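Local structure of tannase (Fusobacterium nucleatum subsp. nucleatum ATCC 25586, 6YQ4) at residues Ser352-Asp357 with Lys381-Ile386; Ile20-Lys25 with Gly96-Leu101; Asn309-Ala314 with Lys319-Phe324. The protein is a tannase that acts against gallotannins, probably by ester hydrolysis on an alpha/beta-hydrolase framework, and binds a magnesium ion. One frame throughout, in Å; residues are numbered along the deposited sequence.

Interaction 1: Ser352-Asp357 with Lys381-Ile386; sequences SPPAFD and KFSFDI
Ser383, in the first turn of helix 381-394, meets Asp357 in the tight part of this contact. Its OG donates a hydrogen bond of 2.5 Å to the backbone O of Asp357, with a C=O...donor angle of 143° and the hydroxyl tilted 24° from the carbonyl plane. A chi1 of -54° sets the hydroxyl beside the Ser383 backbone N, facing the loop. The methylene follows closely: Ser383 CB lies 3.4 Å from Asp357 OD2, so the carboxylate rests alongside the serine. Each oxygen of that carboxylate has two partners, OD2 with Phe379 N and Thr380 OG1, OD1 with Asn366 ND2 and His378 ND1; these, with the helix start nearby, would probably favour the ionised form.

Toward Pro354, which follows a cis peptide bond, the packing is looser. Pro354 CG stands 4.1 Å from Phe382 CE2, meeting the ring at its edge near the ring plane, the two side chains crossing at about a right angle. Leu268 of helix 259-279 touches both. On the outward face of the helix Lys381 NZ forms a salt bridge of 2.6 Å to the syn lone pair of Asp385 OD2, away from the loop. Thr380 OG1, just ahead of the helix, takes Ser383 N, and Asp357 OD2 holds the same hydroxyl; this helix start belongs to the long insertion between strands 202-206 and 435-439, where alpha/beta-hydrolases commonly carry a lid.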
loop_
_atom_site.group_PDB
_atom_site.type_symbol
_atom_site.label_atom_id
_atom_site.label_comp_id
_atom_site.label_asym_id
_atom_site.label_seq_id
_atom_site.Cartn_x
_atom_site.Cartn_y
_atom_site.Cartn_z
ATOM N N SER A 352 -9.193 -8.787 15.090
ATOM C CA SER A 352 -9.869 -10.013 15.477
ATOM C C SER A 352 -10.276 -10.821 14.248
ATOM O O SER A 352 -10.613 -10.248 13.209
ATOM C CB SER A 352 -11.109 -9.702 16.319
ATOM O OG SER A 352 -10.771 -8.800 17.351
ATOM N N PRO A 353 -10.297 -12.148 14.356
ATOM C CA PRO A 353 -10.499 -12.995 13.175
ATOM C C PRO A 353 -11.967 -13.096 12.799
ATOM O O PRO A 353 -12.824 -13.296 13.669
ATOM C CB PRO A 353 -9.956 -14.358 13.635
ATOM C CG PRO A 353 -10.259 -14.381 15.107
ATOM C CD PRO A 353 -10.229 -12.944 15.599
ATOM N N PRO A 354 -12.298 -13.048 11.496
ATOM C CA PRO A 354 -11.369 -12.845 10.371
ATOM C C PRO A 354 -11.015 -11.368 10.170
ATOM O O PRO A 354 -11.892 -10.538 10.005
ATOM C CB PRO A 354 -12.144 -13.397 9.153
ATOM C CG PRO A 354 -13.293 -14.184 9.737
ATOM C CD PRO A 354 -13.617 -13.526 11.041
ATOM N N ALA A 355 -9.719 -11.074 10.148
ATOM C CA ALA A 355 -9.235 -9.700 10.251
ATOM C C ALA A 355 -9.656 -8.810 9.075
ATOM O O ALA A 355 -9.780 -7.593 9.246
ATOM C CB ALA A 355 -7.707 -9.719 10.380
ATOM N N PHE A 356 -9.837 -9.370 7.877
ATOM C CA PHE A 356 -10.173 -8.591 6.688
ATOM C C PHE A 356 -11.571 -8.885 6.154
ATOM O O PHE A 356 -12.354 -7.948 5.944
ATOM C CB PHE A 356 -9.111 -8.811 5.592
ATOM C CG PHE A 356 -7.742 -8.351 6.004
ATOM C CD1 PHE A 356 -6.910 -9.188 6.743
ATOM C CD2 PHE A 356 -7.312 -7.070 5.718
ATOM C CE1 PHE A 356 -5.686 -8.765 7.176
ATOM C CE2 PHE A 356 -6.070 -6.642 6.144
ATOM C CZ PHE A 356 -5.250 -7.496 6.870
ATOM N N ASP A 357 -11.936 -10.157 5.941
ATOM C CA ASP A 357 -13.306 -10.490 5.529
ATOM C C ASP A 357 -14.128 -10.903 6.756
ATOM O O ASP A 357 -14.292 -12.100 7.045
ATOM C CB ASP A 357 -13.321 -11.572 4.455
ATOM C CG ASP A 357 -14.680 -11.674 3.774
ATOM O OD1 ASP A 357 -15.566 -10.890 4.196
ATOM O OD2 ASP A 357 -14.868 -12.498 2.832
ATOM N N LYS A 381 -13.979 -17.188 0.099
ATOM C CA LYS A 381 -14.880 -18.318 0.231
ATOM C C LYS A 381 -15.189 -18.603 1.694
ATOM O O LYS A 381 -16.275 -19.096 2.016
ATOM C CB LYS A 381 -14.252 -19.538 -0.450
ATOM C CG LYS A 381 -15.071 -20.803 -0.381
ATOM C CD LYS A 381 -14.200 -22.032 -0.570
ATOM C CE LYS A 381 -15.048 -23.264 -0.472
ATOM N NZ LYS A 381 -16.380 -22.970 -1.073
ATOM N N PHE A 382 -14.252 -18.296 2.594
ATOM C CA PHE A 382 -14.382 -18.749 3.976
ATOM C C PHE A 382 -15.517 -18.011 4.701
ATOM O O PHE A 382 -16.406 -18.635 5.289
ATOM C CB PHE A 382 -13.045 -18.577 4.712
ATOM C CG PHE A 382 -13.135 -18.856 6.181
ATOM C CD1 PHE A 382 -12.981 -20.149 6.659
ATOM C CD2 PHE A 382 -13.426 -17.835 7.086
ATOM C CE1 PHE A 382 -13.113 -20.427 8.021
ATOM C CE2 PHE A 382 -13.572 -18.093 8.453
ATOM C CZ PHE A 382 -13.410 -19.388 8.923
ATOM N N SER A 383 -15.481 -16.681 4.687
ATOM C CA SER A 383 -16.508 -15.891 5.344
ATOM C C SER A 383 -17.841 -16.014 4.626
ATOM O O SER A 383 -18.893 -16.052 5.277
ATOM C CB SER A 383 -16.059 -14.435 5.422
ATOM O OG SER A 383 -14.784 -14.360 6.045
ATOM N N PHE A 384 -17.824 -16.093 3.294
ATOM C CA PHE A 384 -19.078 -16.243 2.566
ATOM C C PHE A 384 -19.769 -17.552 2.935
ATOM O O PHE A 384 -20.958 -17.560 3.280
ATOM C CB PHE A 384 -18.832 -16.154 1.057
ATOM C CG PHE A 384 -20.050 -16.472 0.222
ATOM C CD1 PHE A 384 -20.988 -15.490 -0.068
ATOM C CD2 PHE A 384 -20.264 -17.761 -0.268
ATOM C CE1 PHE A 384 -22.127 -15.782 -0.830
ATOM C CE2 PHE A 384 -21.405 -18.062 -1.029
ATOM C CZ PHE A 384 -22.339 -17.061 -1.307
ATOM N N ASP A 385 -19.026 -18.669 2.892
ATOM C CA ASP A 385 -19.628 -19.981 3.154
ATOM C C ASP A 385 -20.183 -20.075 4.568
ATOM O O ASP A 385 -21.199 -20.743 4.794
ATOM C CB ASP A 385 -18.617 -21.118 2.943
ATOM C CG ASP A 385 -18.310 -21.399 1.472
ATOM O OD1 ASP A 385 -18.848 -20.724 0.574
ATOM O OD2 ASP A 385 -17.506 -22.317 1.213
ATOM N N ILE A 386 -19.504 -19.475 5.552
ATOM C CA ILE A 386 -20.065 -19.475 6.904
ATOM C C ILE A 386 -21.452 -18.855 6.887
ATOM O O ILE A 386 -22.418 -19.427 7.409
ATOM C CB ILE A 386 -19.148 -18.733 7.891
ATOM C CG1 ILE A 386 -17.943 -19.575 8.283
ATOM C CG2 ILE A 386 -19.921 -18.395 9.143
ATOM C CD1 ILE A 386 -17.039 -18.843 9.262
#

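Interaction 2: Ile20-Lys25 with Gly96-Leu101; sequences IKINGK and GKANSL
Ile22 and Ala98 make the apolar centre of a small surface contact, their methyl carbons Ile22 CG2 and Ala98 CB 4.1 Å apart. Of the isoleucine, the CG2 methyl does the touching: with chi1 at 55°, CG1 is wedged between backbone N and carbonyl carbon, and CG2 is left on the side that meets the alanine. Beyond this pair, toward solvent, the ends of Asn23 and Lys97 come together, Asn23 ND2 lying 4.0 Å from Lys97 NZ. Both are donors, and the asparagine is poorly ordered, so this edge amounts to loose proximity. The lysine chain gets there by bending at chi2 and chi4.

The next shell sets these groups in place. Ile22 also rests on Ile27 and Thr102, while the turn is spanned by a weak bond, Ile22 N to Lys25 O at 3.5 Å. On the other segment Asn99, at the N-cap position, accepts from Thr102 N through OD1, donates to Thr89 O through ND2, and pairs through its backbone with Gly91, which fixes the chain just after Ala98. Ile20 leans on Val90, Leu92 and Thr102. The turn of the hairpin formed by strands 16-21 and 26-36, the former an outermost strand of the main sheet, is thereby laid against the start of helix 100-106, which belongs to the beta-alpha-beta crossover from strand 73-76 to strand 110-114.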
loop_
_atom_site.group_PDB
_atom_site.type_symbol
_atom_site.label_atom_id
_atom_site.label_comp_id
_atom_site.label_asym_id
_atom_site.label_seq_id
_atom_site.Cartn_x
_atom_site.Cartn_y
_atom_site.Cartn_z
ATOM N N ILE A 20 8.597 27.535 0.028
ATOM C CA ILE A 20 8.594 27.004 1.383
ATOM C C ILE A 20 10.044 26.914 1.829
ATOM O O ILE A 20 10.939 26.647 1.023
ATOM C CB ILE A 20 7.868 25.635 1.460
ATOM C CG1 ILE A 20 7.768 25.156 2.908
ATOM C CG2 ILE A 20 8.566 24.585 0.603
ATOM C CD1 ILE A 20 7.136 23.819 3.042
ATOM N N LYS A 21 10.274 27.170 3.112
ATOM C CA LYS A 21 11.587 27.087 3.733
ATOM C C LYS A 21 11.564 25.915 4.703
ATOM O O LYS A 21 10.688 25.845 5.568
ATOM C CB LYS A 21 11.940 28.391 4.460
ATOM C CG LYS A 21 11.629 29.686 3.686
ATOM C CD LYS A 21 10.174 30.178 3.880
ATOM C CE LYS A 21 9.621 30.865 2.618
ATOM N NZ LYS A 21 8.120 30.962 2.602
ATOM N N ILE A 22 12.504 24.989 4.553
ATOM C CA ILE A 22 12.494 23.787 5.385
ATOM C C ILE A 22 13.208 24.019 6.715
ATOM O O ILE A 22 12.644 23.769 7.788
ATOM C CB ILE A 22 13.076 22.600 4.583
ATOM C CG1 ILE A 22 14.473 22.893 4.014
ATOM C CG2 ILE A 22 12.148 22.264 3.452
ATOM C CD1 ILE A 22 15.645 22.285 4.790
ATOM N N ASN A 23 14.449 24.508 6.662
ATOM C CA ASN A 23 15.181 24.967 7.838
ATOM C C ASN A 23 15.986 26.221 7.558
ATOM O O ASN A 23 16.454 26.851 8.508
ATOM C CB ASN A 23 16.136 23.881 8.384
ATOM C CG ASN A 23 15.435 22.563 8.714
ATOM O OD1 ASN A 23 15.020 21.822 7.825
ATOM N ND2 ASN A 23 15.325 22.262 10.003
ATOM N N GLY A 24 16.159 26.606 6.296
ATOM C CA GLY A 24 16.948 27.766 5.934
ATOM C C GLY A 24 17.022 27.974 4.433
ATOM O O GLY A 24 17.272 29.091 3.975
ATOM N N LYS A 25 16.813 26.905 3.659
ATOM C CA LYS A 25 16.751 26.984 2.205
ATOM C C LYS A 25 15.343 27.349 1.752
ATOM O O LYS A 25 14.355 26.815 2.267
ATOM C CB LYS A 25 17.165 25.653 1.567
ATOM C CG LYS A 25 18.675 25.394 1.560
ATOM C CD LYS A 25 19.299 25.552 0.158
ATOM C CE LYS A 25 20.825 25.715 0.210
ATOM N NZ LYS A 25 21.277 26.998 0.821
ATOM N N GLY A 96 6.619 18.303 11.940
ATOM C CA GLY A 96 7.166 19.612 11.676
ATOM C C GLY A 96 8.287 19.625 10.666
ATOM O O GLY A 96 8.874 20.689 10.425
ATOM N N LYS A 97 8.620 18.480 10.082
ATOM C CA LYS A 97 9.657 18.403 9.071
ATOM C C LYS A 97 9.013 18.309 7.696
ATOM O O LYS A 97 7.815 18.055 7.559
ATOM C CB LYS A 97 10.590 17.208 9.332
ATOM C CG LYS A 97 11.242 17.195 10.729
ATOM C CD LYS A 97 12.777 17.105 10.654
ATOM C CE LYS A 97 13.453 17.808 11.839
ATOM N NZ LYS A 97 14.637 18.633 11.445
ATOM N N ALA A 98 9.835 18.532 6.674
ATOM C CA ALA A 98 9.389 18.491 5.289
ATOM C C ALA A 98 8.616 17.220 5.010
ATOM O O ALA A 98 9.068 16.124 5.349
ATOM C CB ALA A 98 10.601 18.566 4.364
ATOM N N ASN A 99 7.448 17.360 4.388
ATOM C CA ASN A 99 6.739 16.176 3.930
ATOM C C ASN A 99 7.405 15.641 2.654
ATOM O O ASN A 99 8.386 16.209 2.149
ATOM C CB ASN A 99 5.239 16.466 3.792
ATOM C CG ASN A 99 4.839 17.144 2.480
ATOM O OD1 ASN A 99 5.667 17.548 1.656
ATOM N ND2 ASN A 99 3.531 17.318 2.316
ATOM N N SER A 100 6.862 14.534 2.125
ATOM C CA SER A 100 7.530 13.819 1.047
ATOM C C SER A 100 7.596 14.636 -0.240
ATOM O O SER A 100 8.563 14.507 -1.005
ATOM C CB SER A 100 6.831 12.477 0.820
ATOM O OG SER A 100 5.568 12.661 0.229
ATOM N N LEU A 101 6.583 15.472 -0.493
ATOM C CA LEU A 101 6.570 16.288 -1.703
ATOM C C LEU A 101 7.563 17.434 -1.600
ATOM O O LEU A 101 8.237 17.772 -2.584
ATOM C CB LEU A 101 5.165 16.838 -1.958
ATOM C CG LEU A 101 4.068 15.880 -2.419
ATOM C CD1 LEU A 101 3.627 14.914 -1.305
ATOM C CD2 LEU A 101 2.887 16.682 -2.963
#

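Interaction 3: Asn309-Ala314 with Lys319-Phe324; sequences NSANRA and KDISQF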
loop_
_atom_site.group_PDB
_atom_site.type_symbol
_atom_site.label_atom_id
_atom_site.label_comp_id
_atom_site.label_asym_id
_atom_site.label_seq_id
_atom_site.Cartn_x
_atom_site.Cartn_y
_atom_site.Cartn_z
ATOM N N ASN A 309 17.314 -10.214 11.073
ATOM C CA ASN A 309 18.008 -9.129 10.402
ATOM C C ASN A 309 17.556 -7.779 10.930
ATOM O O ASN A 309 18.383 -6.879 11.122
ATOM C CB ASN A 309 17.779 -9.222 8.897
ATOM C CG ASN A 309 18.662 -10.261 8.233
ATOM O OD1 ASN A 309 19.522 -10.905 8.872
ATOM N ND2 ASN A 309 18.452 -10.435 6.941
ATOM N N SER A 310 16.249 -7.620 11.171
ATOM C CA SER A 310 15.746 -6.383 11.761
ATOM C C SER A 310 16.360 -6.118 13.138
ATOM O O SER A 310 16.876 -5.024 13.393
ATOM C CB SER A 310 14.221 -6.423 11.863
ATOM O OG SER A 310 13.742 -5.260 12.537
ATOM N N ALA A 311 16.287 -7.099 14.054
ATOM C CA ALA A 311 16.838 -6.897 15.399
ATOM C C ALA A 311 18.353 -6.671 15.384
ATOM O O ALA A 311 18.877 -5.947 16.237
ATOM C CB ALA A 311 16.488 -8.080 16.296
ATOM N N ASN A 312 19.079 -7.265 14.437
ATOM C CA ASN A 312 20.523 -7.028 14.405
ATOM C C ASN A 312 20.874 -5.635 13.905
ATOM O O ASN A 312 21.872 -5.053 14.351
ATOM C CB ASN A 312 21.206 -8.079 13.556
ATOM C CG ASN A 312 21.483 -9.311 14.333
ATOM O OD1 ASN A 312 21.648 -9.247 15.562
ATOM N ND2 ASN A 312 21.508 -10.454 13.652
ATOM N N ARG A 313 20.081 -5.083 12.982
ATOM C CA ARG A 313 20.283 -3.691 12.613
ATOM C C ARG A 313 20.003 -2.781 13.798
ATOM O O ARG A 313 20.750 -1.828 14.049
ATOM C CB ARG A 313 19.403 -3.326 11.421
ATOM C CG ARG A 313 19.412 -1.843 11.050
ATOM C CD ARG A 313 18.849 -1.635 9.638
ATOM N NE ARG A 313 19.774 -2.134 8.607
ATOM C CZ ARG A 313 19.578 -3.227 7.864
ATOM N NH1 ARG A 313 20.482 -3.589 6.957
ATOM N NH2 ARG A 313 18.482 -3.959 8.017
ATOM N N ALA A 314 18.943 -3.077 14.553
ATOM C CA ALA A 314 18.613 -2.269 15.723
ATOM C C ALA A 314 19.765 -2.255 16.715
ATOM O O ALA A 314 20.160 -1.195 17.211
ATOM C CB ALA A 314 17.339 -2.793 16.382
ATOM N N LYS A 319 19.522 0.552 19.441
ATOM C CA LYS A 319 18.115 0.569 19.807
ATOM C C LYS A 319 17.799 -0.576 20.763
ATOM O O LYS A 319 18.546 -1.557 20.884
ATOM C CB LYS A 319 17.222 0.476 18.569
ATOM C CG LYS A 319 17.295 1.702 17.657
ATOM C CD LYS A 319 16.417 1.543 16.431
ATOM C CE LYS A 319 16.191 2.877 15.742
ATOM N NZ LYS A 319 14.895 2.876 14.986
ATOM N N ASP A 320 16.666 -0.439 21.444
ATOM C CA ASP A 320 16.252 -1.400 22.455
ATOM C C ASP A 320 15.588 -2.602 21.792
ATOM O O ASP A 320 14.680 -2.449 20.971
ATOM C CB ASP A 320 15.294 -0.728 23.444
ATOM C CG ASP A 320 14.924 -1.624 24.610
ATOM O OD1 ASP A 320 13.721 -1.736 24.921
ATOM O OD2 ASP A 320 15.834 -2.216 25.217
ATOM N N ILE A 321 16.054 -3.800 22.131
ATOM C CA ILE A 321 15.354 -5.021 21.750
ATOM C C ILE A 321 14.785 -5.740 22.954
ATOM O O ILE A 321 13.991 -6.679 22.780
ATOM C CB ILE A 321 16.258 -5.973 20.932
ATOM C CG1 ILE A 321 17.346 -6.596 21.813
ATOM C CG2 ILE A 321 16.869 -5.254 19.726
ATOM C CD1 ILE A 321 18.079 -7.728 21.138
ATOM N N SER A 322 15.144 -5.305 24.163
ATOM C CA SER A 322 14.766 -5.840 25.471
ATOM C C SER A 322 13.442 -6.605 25.525
ATOM O O SER A 322 13.422 -7.806 25.825
ATOM C CB SER A 322 14.747 -4.675 26.466
ATOM O OG SER A 322 13.783 -4.849 27.479
ATOM N N GLN A 323 12.333 -5.919 25.238
ATOM C CA GLN A 323 11.013 -6.535 25.287
ATOM C C GLN A 323 10.907 -7.828 24.493
ATOM O O GLN A 323 10.022 -8.635 24.774
ATOM C CB GLN A 323 9.969 -5.546 24.768
ATOM C CG GLN A 323 10.320 -4.094 25.054
ATOM C CD GLN A 323 9.593 -3.121 24.140
ATOM O OE1 GLN A 323 8.539 -3.441 23.582
ATOM N NE2 GLN A 323 10.157 -1.924 23.981
ATOM N N PHE A 324 11.781 -8.062 23.516
ATOM C CA PHE A 324 11.642 -9.210 22.629
ATOM C C PHE A 324 12.765 -10.231 22.746
ATOM O O PHE A 324 12.755 -11.220 22.004
ATOM C CB PHE A 324 11.526 -8.727 21.181
ATOM C CG PHE A 324 10.280 -7.928 20.923
ATOM C CD1 PHE A 324 10.225 -6.574 21.249
ATOM C CD2 PHE A 324 9.150 -8.533 20.383
ATOM C CE1 PHE A 324 9.062 -5.827 21.025
ATOM C CE2 PHE A 324 7.990 -7.799 20.153
ATOM C CZ PHE A 324 7.948 -6.444 20.483
#
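Ile321 turns its CG2 methyl toward helix 298-316, where it is met by two alanines one turn apart: Ala314 CB at 4.2 Å and Ala311 CB at 4.5 Å. The same methyl lies 4.1 Å from Ala311 O, so it fits against backbone as well as side chains. A chi1 of 71° brings this about, placing CG2 opposite the carbonyl carbon of its own residue.

Lys319 approaches Ala314 differently. Its CB comes alongside the alanine, 3.9 Å from Ala314 CB, and the remainder of the chain extends away from the helix. Backbone closes the pair: Lys319 N donates to Ala314 O over 2.9 Å. Trp472 packs on both alanines and bonds through NE1 to Asp320 O, while Phe328 and Ile330 lie against Ile321.

A small apolar cluster therefore sits beside a 6→1 bond at the helix C terminus, consistent with a Schellman motif. That bond engages a carbonyl of the last turns and directs the chain back along the helix, while the charged end of Lys319 is carried outward, away from the apolar cluster.

From the N terminus, interaction 2 comes first: the turn after strand 16-21 meets residues 96-101 some seventy residues on, closing a long loop that contains much of the early sheet. Interaction 3 follows with a very short closure, helix 298-316 against the chain just beyond its end. Interaction 1 closes a loop of intermediate length between 352-357 and helix 381-394. The three stand in series, none nesting or crossing. Interaction 2 belongs to the edge of the hydrolase sheet, whereas interactions 1 and 3 lie in the insertion between strands 202-206 and 435-439: interaction 1 packs against helices 212-223 and 259-279, and Trp472, from the loop after strand 465-469, joins interaction 3 to the sheet's far edge.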